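Local structure of cytochrome P450 RhF (Acinetobacter radioresistens, 6RO8) at residues I267-A270 against A271-T275; K384-G387 against R388-M391. The protein probably acts as a heme monooxygenase, this chain being the heme domain of a longer protein that also carries a flavin and iron-sulfur reductase part. All blocks are in the same frame, centred on the assembly; numbering follows the deposited sequence.

Interaction 1: I267-A270 against A271-T275. With HEM (protoporphyrin IX containing Fe), chain B; HIS (histidine), chain C.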
ATOM      1  N   ILE A 267       7.339  -5.434   7.101  1.00 80.71           N
ATOM      2  CA  ILE A 267       7.815  -5.523   5.725  1.00 84.84           C
ATOM      3  C   ILE A 267       7.288  -6.787   5.044  1.00 84.45           C
ATOM      4  O   ILE A 267       7.139  -6.818   3.815  1.00 75.86           O
ATOM      5  CB  ILE A 267       9.358  -5.419   5.667  1.00 76.88           C
ATOM      6  CG1 ILE A 267       9.777  -4.788   4.337  1.00 85.90           C
ATOM      7  CG2 ILE A 267      10.028  -6.780   5.865  1.00 65.65           C
ATOM      8  CD1 ILE A 267       9.033  -3.498   4.020  1.00 90.47           C
ATOM      9  N   MET A 268       6.948  -7.825   5.821  1.00 83.81           N
ATOM     10  CA  MET A 268       6.401  -9.043   5.231  1.00 79.46           C
ATOM     11  C   MET A 268       4.973  -8.899   4.775  1.00 84.18           C
ATOM     12  O   MET A 268       4.429  -9.860   4.221  1.00 90.59           O
ATOM     13  CB  MET A 268       6.498 -10.207   6.201  1.00 79.50           C
ATOM     14  CG  MET A 268       7.886 -10.766   6.239  1.00 98.60           C
ATOM     15  SD  MET A 268       7.968 -12.232   7.273  1.00119.84           S
ATOM     16  CE  MET A 268       6.304 -12.842   7.139  1.00119.27           C
ATOM     17  N   VAL A 269       4.348  -7.749   5.010  1.00 84.27           N
ATOM     18  CA  VAL A 269       3.110  -7.386   4.353  1.00 75.25           C
ATOM     19  C   VAL A 269       3.345  -6.326   3.285  1.00 75.86           C
ATOM     20  O   VAL A 269       2.830  -6.439   2.169  1.00 79.36           O
ATOM     21  CB  VAL A 269       2.072  -6.913   5.397  1.00 81.56           C
ATOM     22  CG1 VAL A 269       0.811  -6.327   4.727  1.00 54.02           C
ATOM     23  CG2 VAL A 269       1.727  -8.072   6.362  1.00 73.79           C
ATOM     24  N   ALA A 270       4.157  -5.312   3.604  1.00 63.75           N
ATOM     25  CA  ALA A 270       4.335  -4.166   2.723  1.00 77.14           C
ATOM     26  C   ALA A 270       5.122  -4.498   1.447  1.00 81.95           C
ATOM     27  O   ALA A 270       4.888  -3.871   0.409  1.00 76.93           O
ATOM     28  CB  ALA A 270       5.019  -3.035   3.489  1.00 52.82           C
ATOM     29  N   ALA A 271       6.014  -5.494   1.482  1.00 71.81           N
ATOM     30  CA  ALA A 271       6.806  -5.822   0.302  1.00 69.51           C
ATOM     31  C   ALA A 271       6.003  -6.513  -0.795  1.00 68.89           C
ATOM     32  O   ALA A 271       6.568  -6.838  -1.845  1.00 72.48           O
ATOM     33  CB  ALA A 271       8.001  -6.703   0.682  1.00 66.29           C
ATOM     34  N   HIS A 272       4.708  -6.747  -0.602  1.00 68.48           N
ATOM     35  CA  HIS A 272       3.988  -7.441  -1.657  1.00 76.03           C
ATOM     36  C   HIS A 272       2.524  -7.033  -1.750  1.00 75.08           C
ATOM     37  O   HIS A 272       1.989  -6.937  -2.859  1.00 81.48           O
ATOM     38  CB  HIS A 272       4.122  -8.957  -1.471  1.00 70.03           C
ATOM     39  CG  HIS A 272       3.318  -9.501  -0.338  1.00 81.09           C
ATOM     40  ND1 HIS A 272       2.068 -10.046  -0.517  1.00 84.74           N
ATOM     41  CD2 HIS A 272       3.585  -9.590   0.986  1.00 82.50           C
ATOM     42  CE1 HIS A 272       1.593 -10.437   0.653  1.00 86.57           C
ATOM     43  NE2 HIS A 272       2.496 -10.177   1.579  1.00 83.29           N
ATOM     44  N   GLU A 273       1.873  -6.770  -0.615  1.00 68.83           N
ATOM     45  CA  GLU A 273       0.422  -6.597  -0.635  1.00 70.53           C
ATOM     46  C   GLU A 273      -0.004  -5.394  -1.475  1.00 71.39           C
ATOM     47  O   GLU A 273      -0.975  -5.483  -2.241  1.00 73.75           O
ATOM     48  CB  GLU A 273      -0.139  -6.476   0.779  1.00 68.30           C
ATOM     49  CG  GLU A 273      -1.655  -6.619   0.768  1.00 82.29           C
ATOM     50  CD  GLU A 273      -2.325  -6.147   2.038  1.00 95.88           C
ATOM     51  OE1 GLU A 273      -2.805  -7.012   2.806  1.00100.32           O
ATOM     52  OE2 GLU A 273      -2.383  -4.918   2.259  1.00 94.28           O
ATOM     53  N   THR A 274       0.688  -4.258  -1.346  1.00 61.06           N
ATOM     54  CA  THR A 274       0.320  -3.105  -2.165  1.00 66.35           C
ATOM     55  C   THR A 274       0.617  -3.344  -3.651  1.00 69.42           C
ATOM     56  O   THR A 274      -0.094  -2.813  -4.511  1.00 58.78           O
ATOM     57  CB  THR A 274       1.027  -1.831  -1.678  1.00 68.13           C
ATOM     58  OG1 THR A 274       2.354  -2.132  -1.232  1.00 68.94           O
ATOM     59  CG2 THR A 274       0.246  -1.158  -0.571  1.00 64.97           C
ATOM     60  N   THR A 275       1.659  -4.132  -3.963  1.00 66.64           N
ATOM     61  CA  THR A 275       1.948  -4.508  -5.344  1.00 59.80           C
ATOM     62  C   THR A 275       0.849  -5.388  -5.931  1.00 65.52           C
ATOM     63  O   THR A 275       0.499  -5.243  -7.111  1.00 61.28           O
ATOM     64  CB  THR A 275       3.301  -5.211  -5.416  1.00 60.80           C
ATOM     65  OG1 THR A 275       4.293  -4.379  -4.810  1.00 72.23           O
ATOM     66  CG2 THR A 275       3.710  -5.472  -6.852  1.00 60.70           C
TER
HETATM   67  CHA HEM B 500       6.886   3.650   2.068  1.00 58.42           C
HETATM   68  CHB HEM B 500       3.222   2.795  -1.020  1.00 64.35           C
HETATM   69  CHC HEM B 500       5.352  -1.312  -2.562  1.00 58.30           C
HETATM   70  CHD HEM B 500       8.733  -0.655   0.866  1.00 62.79           C
HETATM   71  C1A HEM B 500       5.695   3.782   1.387  1.00 59.53           C
HETATM   72  C2A HEM B 500       4.704   4.831   1.549  1.00 65.64           C
HETATM   73  C3A HEM B 500       3.704   4.595   0.705  1.00 61.68           C
HETATM   74  C4A HEM B 500       4.001   3.380  -0.034  1.00 66.46           C
HETATM   75  CMA HEM B 500       2.448   5.480   0.560  1.00 53.53           C
HETATM   76  CAA HEM B 500       4.789   6.031   2.519  1.00 55.70           C
HETATM   77  CBA HEM B 500       5.286   7.216   1.715  1.00 55.86           C
HETATM   78  CGA HEM B 500       5.490   8.428   2.583  1.00 62.45           C
HETATM   79  O1A HEM B 500       5.215   8.356   3.805  1.00 60.68           O
HETATM   80  O2A HEM B 500       5.936   9.464   2.036  1.00 57.16           O
HETATM   81  C1B HEM B 500       3.520   1.674  -1.760  1.00 62.66           C
HETATM   82  C2B HEM B 500       2.792   1.218  -2.928  1.00 67.79           C
HETATM   83  C3B HEM B 500       3.372   0.068  -3.350  1.00 61.48           C
HETATM   84  C4B HEM B 500       4.490  -0.229  -2.464  1.00 63.35           C
HETATM   85  CMB HEM B 500       1.569   1.969  -3.521  1.00 58.42           C
HETATM   86  CAB HEM B 500       3.027  -0.831  -4.560  1.00 56.96           C
HETATM   87  CBB HEM B 500       2.184  -0.513  -5.543  1.00 56.08           C
HETATM   88  C1C HEM B 500       6.461  -1.503  -1.767  1.00 64.17           C
HETATM   89  C2C HEM B 500       7.402  -2.610  -1.807  1.00 67.48           C
HETATM   90  C3C HEM B 500       8.331  -2.396  -0.847  1.00 70.25           C
HETATM   91  C4C HEM B 500       8.008  -1.166  -0.182  1.00 64.02           C
HETATM   92  CMC HEM B 500       7.305  -3.785  -2.804  1.00 62.17           C
HETATM   93  CAC HEM B 500       9.575  -3.217  -0.410  1.00 72.77           C
HETATM   94  CBC HEM B 500       9.902  -4.384  -0.968  1.00 84.17           C
HETATM   95  C1D HEM B 500       8.526   0.540   1.509  1.00 61.68           C
HETATM   96  C2D HEM B 500       9.325   1.064   2.592  1.00 64.83           C
HETATM   97  C3D HEM B 500       8.830   2.252   2.921  1.00 67.66           C
HETATM   98  C4D HEM B 500       7.689   2.532   2.057  1.00 63.41           C
HETATM   99  CMD HEM B 500      10.536   0.380   3.262  1.00 65.40           C
HETATM  100  CAD HEM B 500       9.385   3.139   4.059  1.00 73.07           C
HETATM  101  CBD HEM B 500      10.499   4.059   3.580  1.00 76.93           C
HETATM  102  CGD HEM B 500      10.666   5.187   4.573  1.00 80.31           C
HETATM  103  O1D HEM B 500       9.935   5.199   5.586  1.00 80.11           O
HETATM  104  O2D HEM B 500      11.517   6.087   4.361  1.00 82.50           O
HETATM  105  NA  HEM B 500       5.222   2.912   0.426  1.00 68.45           N
HETATM  106  NB  HEM B 500       4.542   0.770  -1.509  1.00 64.09           N
HETATM  107  NC  HEM B 500       6.869  -0.649  -0.758  1.00 67.64           N
HETATM  108  ND  HEM B 500       7.538   1.464   1.206  1.00 62.99           N
HETATM  109 FE   HEM B 500       6.059   1.097  -0.175  1.00 59.25          FE
HETATM  110  N   HIS C 501       2.076  -1.196   4.296  1.00 91.48           N
HETATM  111  CA  HIS C 501       2.150  -0.206   3.228  1.00 87.65           C
HETATM  112  C   HIS C 501       2.546  -0.850   1.903  1.00 68.61           C
HETATM  113  O   HIS C 501       2.772  -0.136   0.916  1.00 90.70           O
HETATM  114  CB  HIS C 501       3.141   0.901   3.591  1.00 95.53           C
HETATM  115  CG  HIS C 501       4.383   0.403   4.261  1.00 93.53           C
HETATM  116  ND1 HIS C 501       5.649   0.737   3.824  1.00 88.75           N
HETATM  117  CD2 HIS C 501       4.557  -0.405   5.333  1.00 92.01           C
HETATM  118  CE1 HIS C 501       6.547   0.156   4.601  1.00 88.25           C
HETATM  119  NE2 HIS C 501       5.910  -0.542   5.524  1.00 91.70           N
HETATM  120  OXT HIS C 501       2.645  -2.074   1.801  1.00 85.21           O
HETATM  121  O   HOH W   1       4.015  -4.258  -2.338  1.00 57.34           O
HETATM  122  O   HOH W   2       4.914   0.087   1.548  1.00 78.69           O

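Interaction 2: K384-G387 against R388-M391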
ATOM      1  N   LYS A 384       9.171   1.377  -4.597  1.00 56.67           N
ATOM      2  CA  LYS A 384       8.325   1.821  -5.705  1.00 66.80           C
ATOM      3  C   LYS A 384       8.753   1.169  -7.022  1.00 71.17           C
ATOM      4  O   LYS A 384       7.905   0.792  -7.841  1.00 59.63           O
ATOM      5  CB  LYS A 384       8.336   3.356  -5.831  1.00 64.53           C
ATOM      6  CG  LYS A 384       9.722   4.013  -6.066  1.00 64.57           C
ATOM      7  CD  LYS A 384       9.598   5.540  -6.254  1.00 64.78           C
ATOM      8  CE  LYS A 384      10.975   6.210  -6.397  1.00 65.97           C
ATOM      9  NZ  LYS A 384      10.877   7.615  -6.904  1.00 71.35           N
ATOM     10  N   ASN A 385      10.057   0.991  -7.239  1.00 61.66           N
ATOM     11  CA  ASN A 385      10.422   0.415  -8.529  1.00 66.77           C
ATOM     12  C   ASN A 385      10.213  -1.088  -8.574  1.00 63.90           C
ATOM     13  O   ASN A 385       9.978  -1.632  -9.649  1.00 72.51           O
ATOM     14  CB  ASN A 385      11.853   0.768  -8.908  1.00 56.47           C
ATOM     15  CG  ASN A 385      11.986   2.207  -9.307  1.00 57.89           C
ATOM     16  OD1 ASN A 385      11.087   2.788  -9.906  1.00 63.78           O
ATOM     17  ND2 ASN A 385      13.072   2.814  -8.912  1.00 65.15           N
ATOM     18  N   ILE A 386      10.278  -1.779  -7.445  1.00 64.13           N
ATOM     19  CA  ILE A 386       9.871  -3.179  -7.443  1.00 72.80           C
ATOM     20  C   ILE A 386       8.392  -3.280  -7.793  1.00 70.42           C
ATOM     21  O   ILE A 386       7.988  -4.073  -8.655  1.00 68.98           O
ATOM     22  CB  ILE A 386      10.184  -3.837  -6.085  1.00 66.64           C
ATOM     23  CG1 ILE A 386      11.697  -3.884  -5.855  1.00 66.64           C
ATOM     24  CG2 ILE A 386       9.570  -5.220  -6.035  1.00 62.84           C
ATOM     25  CD1 ILE A 386      12.090  -4.046  -4.350  1.00 69.47           C
ATOM     26  N   GLY A 387       7.572  -2.435  -7.165  1.00 54.74           N
ATOM     27  CA  GLY A 387       6.152  -2.412  -7.493  1.00 57.51           C
ATOM     28  C   GLY A 387       5.882  -2.134  -8.963  1.00 65.75           C
ATOM     29  O   GLY A 387       5.028  -2.793  -9.579  1.00 65.91           O
ATOM     30  N   ARG A 388       6.609  -1.158  -9.549  1.00 59.37           N
ATOM     31  CA  ARG A 388       6.404  -0.804 -10.951  1.00 59.72           C
ATOM     32  C   ARG A 388       6.814  -1.953 -11.844  1.00 66.48           C
ATOM     33  O   ARG A 388       6.126  -2.295 -12.813  1.00 64.59           O
ATOM     34  CB  ARG A 388       7.232   0.424 -11.308  1.00 54.07           C
ATOM     35  CG  ARG A 388       6.734   1.743 -10.780  1.00 64.27           C
ATOM     36  CD  ARG A 388       7.820   2.802 -10.867  1.00 59.71           C
ATOM     37  NE  ARG A 388       7.250   4.126 -10.652  1.00 63.31           N
ATOM     38  CZ  ARG A 388       7.910   5.120 -10.078  1.00 69.96           C
ATOM     39  NH1 ARG A 388       9.156   4.928  -9.668  1.00 63.32           N
ATOM     40  NH2 ARG A 388       7.327   6.296  -9.906  1.00 79.78           N
ATOM     41  N   MET A 389       7.974  -2.533 -11.542  1.00 65.80           N
ATOM     42  CA  MET A 389       8.490  -3.646 -12.317  1.00 61.44           C
ATOM     43  C   MET A 389       7.495  -4.800 -12.340  1.00 63.43           C
ATOM     44  O   MET A 389       7.237  -5.372 -13.398  1.00 62.47           O
ATOM     45  CB  MET A 389       9.817  -4.075 -11.723  1.00 73.56           C
ATOM     46  CG  MET A 389      10.375  -5.338 -12.242  1.00 90.03           C
ATOM     47  SD  MET A 389      10.339  -6.509 -10.886  1.00110.64           S
ATOM     48  CE  MET A 389      11.694  -5.963  -9.865  1.00 91.10           C
ATOM     49  N   GLU A 390       6.894  -5.150 -11.191  1.00 60.43           N
ATOM     50  CA  GLU A 390       5.989  -6.298 -11.198  1.00 67.62           C
ATOM     51  C   GLU A 390       4.724  -5.989 -11.984  1.00 74.22           C
ATOM     52  O   GLU A 390       4.213  -6.854 -12.702  1.00 86.76           O
ATOM     53  CB  GLU A 390       5.660  -6.732  -9.775  1.00 72.96           C
ATOM     54  CG  GLU A 390       6.867  -7.193  -8.995  1.00 76.19           C
ATOM     55  CD  GLU A 390       6.508  -7.698  -7.620  1.00 81.85           C
ATOM     56  OE1 GLU A 390       5.675  -8.619  -7.514  1.00 81.92           O
ATOM     57  OE2 GLU A 390       7.061  -7.161  -6.641  1.00 88.96           O
ATOM     58  N   MET A 391       4.248  -4.741 -11.921  1.00 67.52           N
ATOM     59  CA  MET A 391       3.046  -4.376 -12.665  1.00 68.20           C
ATOM     60  C   MET A 391       3.282  -4.423 -14.179  1.00 68.44           C
ATOM     61  O   MET A 391       2.450  -4.953 -14.927  1.00 67.90           O
ATOM     62  CB  MET A 391       2.582  -2.998 -12.202  1.00 66.20           C
ATOM     63  CG  MET A 391       2.027  -3.002 -10.757  1.00 56.57           C
ATOM     64  SD  MET A 391       1.757  -1.299 -10.246  1.00 61.57           S
ATOM     65  CE  MET A 391       0.259  -0.856 -11.139  1.00 59.30           C
TER
HETATM   66  O   HOH W   3       8.725   8.111  -7.981  1.00118.52           O

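Interaction 1: I267-A270 against A271-T275
Val269 O is gripped by two backbone donors: Glu273 N at 3.0 Å and His272 N at 3.4 Å, a weak bond. Two residues earlier in the chain, Ala271 N donates to Ile267 O at 2.9 Å. Beyond these bonds the helix is interrupted, and water 1 fills the break: it donates to Ala270 O and accepts from Thr275 N, both at 2.9 Å. His272 turns its ring back along the chain, with CG set between the backbone N and the carbonyl carbon (chi1 73°). The ring edge thereby meets Met268 O in its own plane, NE2 standing 3.3 Å from that oxygen. Val269 CG1 runs alongside Glu273, 4.1 Å from its CB. Thr274 turns toward the active site, where OG1 lies 3.0 Å from O of the bound histidine, within hydrogen-bonding distance, although where its single proton goes is not settled. A water sits on the heme iron. The segment is the kinked distal helix of P450s, named helix I, with its acid-threonine pair. The interrupted bonding probably makes room for water 1 and the Thr274 hydroxyl beside the heme, consistent with the oxygen-binding groove of the family.

Interaction 2: K384-G387 against R388-M391
Arg388 reaches back over the preceding turn to Asn385 and Lys384, and with Gly387 and Ile386 it carries most of this contact. Its NH1 donates to Asn385 OD1 at 2.9 Å with an N-H...O angle of 156°. The oxygen lies in the guanidinium plane, whereas the donor stands tilted by 33° from the plane of the amide carbonyl. Arg388 is extended from CG to NE, which carries the guanidinium back alongside Lys384; the two side chains point the same way, Lys384 CD comes to 3.5 Å from Arg388 NH1, and Lys384 CB lies over one guanidinium face. Lys384 NZ is 4.2 Å from NH1, a pairing of like charges that is probably eased by Glu308 of helix 303-314, which forms a salt bridge with Arg388 NH2, and by water 3, which accepts from both Lys384 NZ and Arg388 NH2. Gln380 also accepts from the lysine.

Gly387 takes part through its backbone: its carbonyl O receives Met391 N at 3.1 Å, and the Met391 side chain starts beside this carbonyl. Ile386 in turn gives its carbonyl to Glu390 N at 3.0 Å. CG2 of Ile386, anti to the backbone N, lies alongside the Glu390 side chain, which points the same way, and is 4.4 Å from CE of Met389, whose chain is bent. Ile386 also touches the heme, and Leu137 and Phe179 of two other helices pack against it. These turns are regular alpha-helix, the start of the L helix that follows the loop of the axial ligand Cys381 on the proximal side of a P450 heme.

Interaction 1 precedes interaction 2 in the chain, and their centres lie about 12 Å apart, in two of the helical elements that line the heme in the P450 fold. Residues 267-275 span the break between helices 257-270 and 273-288, on the distal side with the bound histidine; residues 384-391 open helix 384-401, just after the iron ligand Cys381. They meet directly where Thr275 packs against helix 384-401: its CG2 is 3.7 Å from Glu390 CD, and its OG1 is 3.8 Å from Gly387 CA. Met391 extends this interface onto helix 273-288. Distal and proximal helices thus pack together at the rim of the heme, joining the two faces of its pocket.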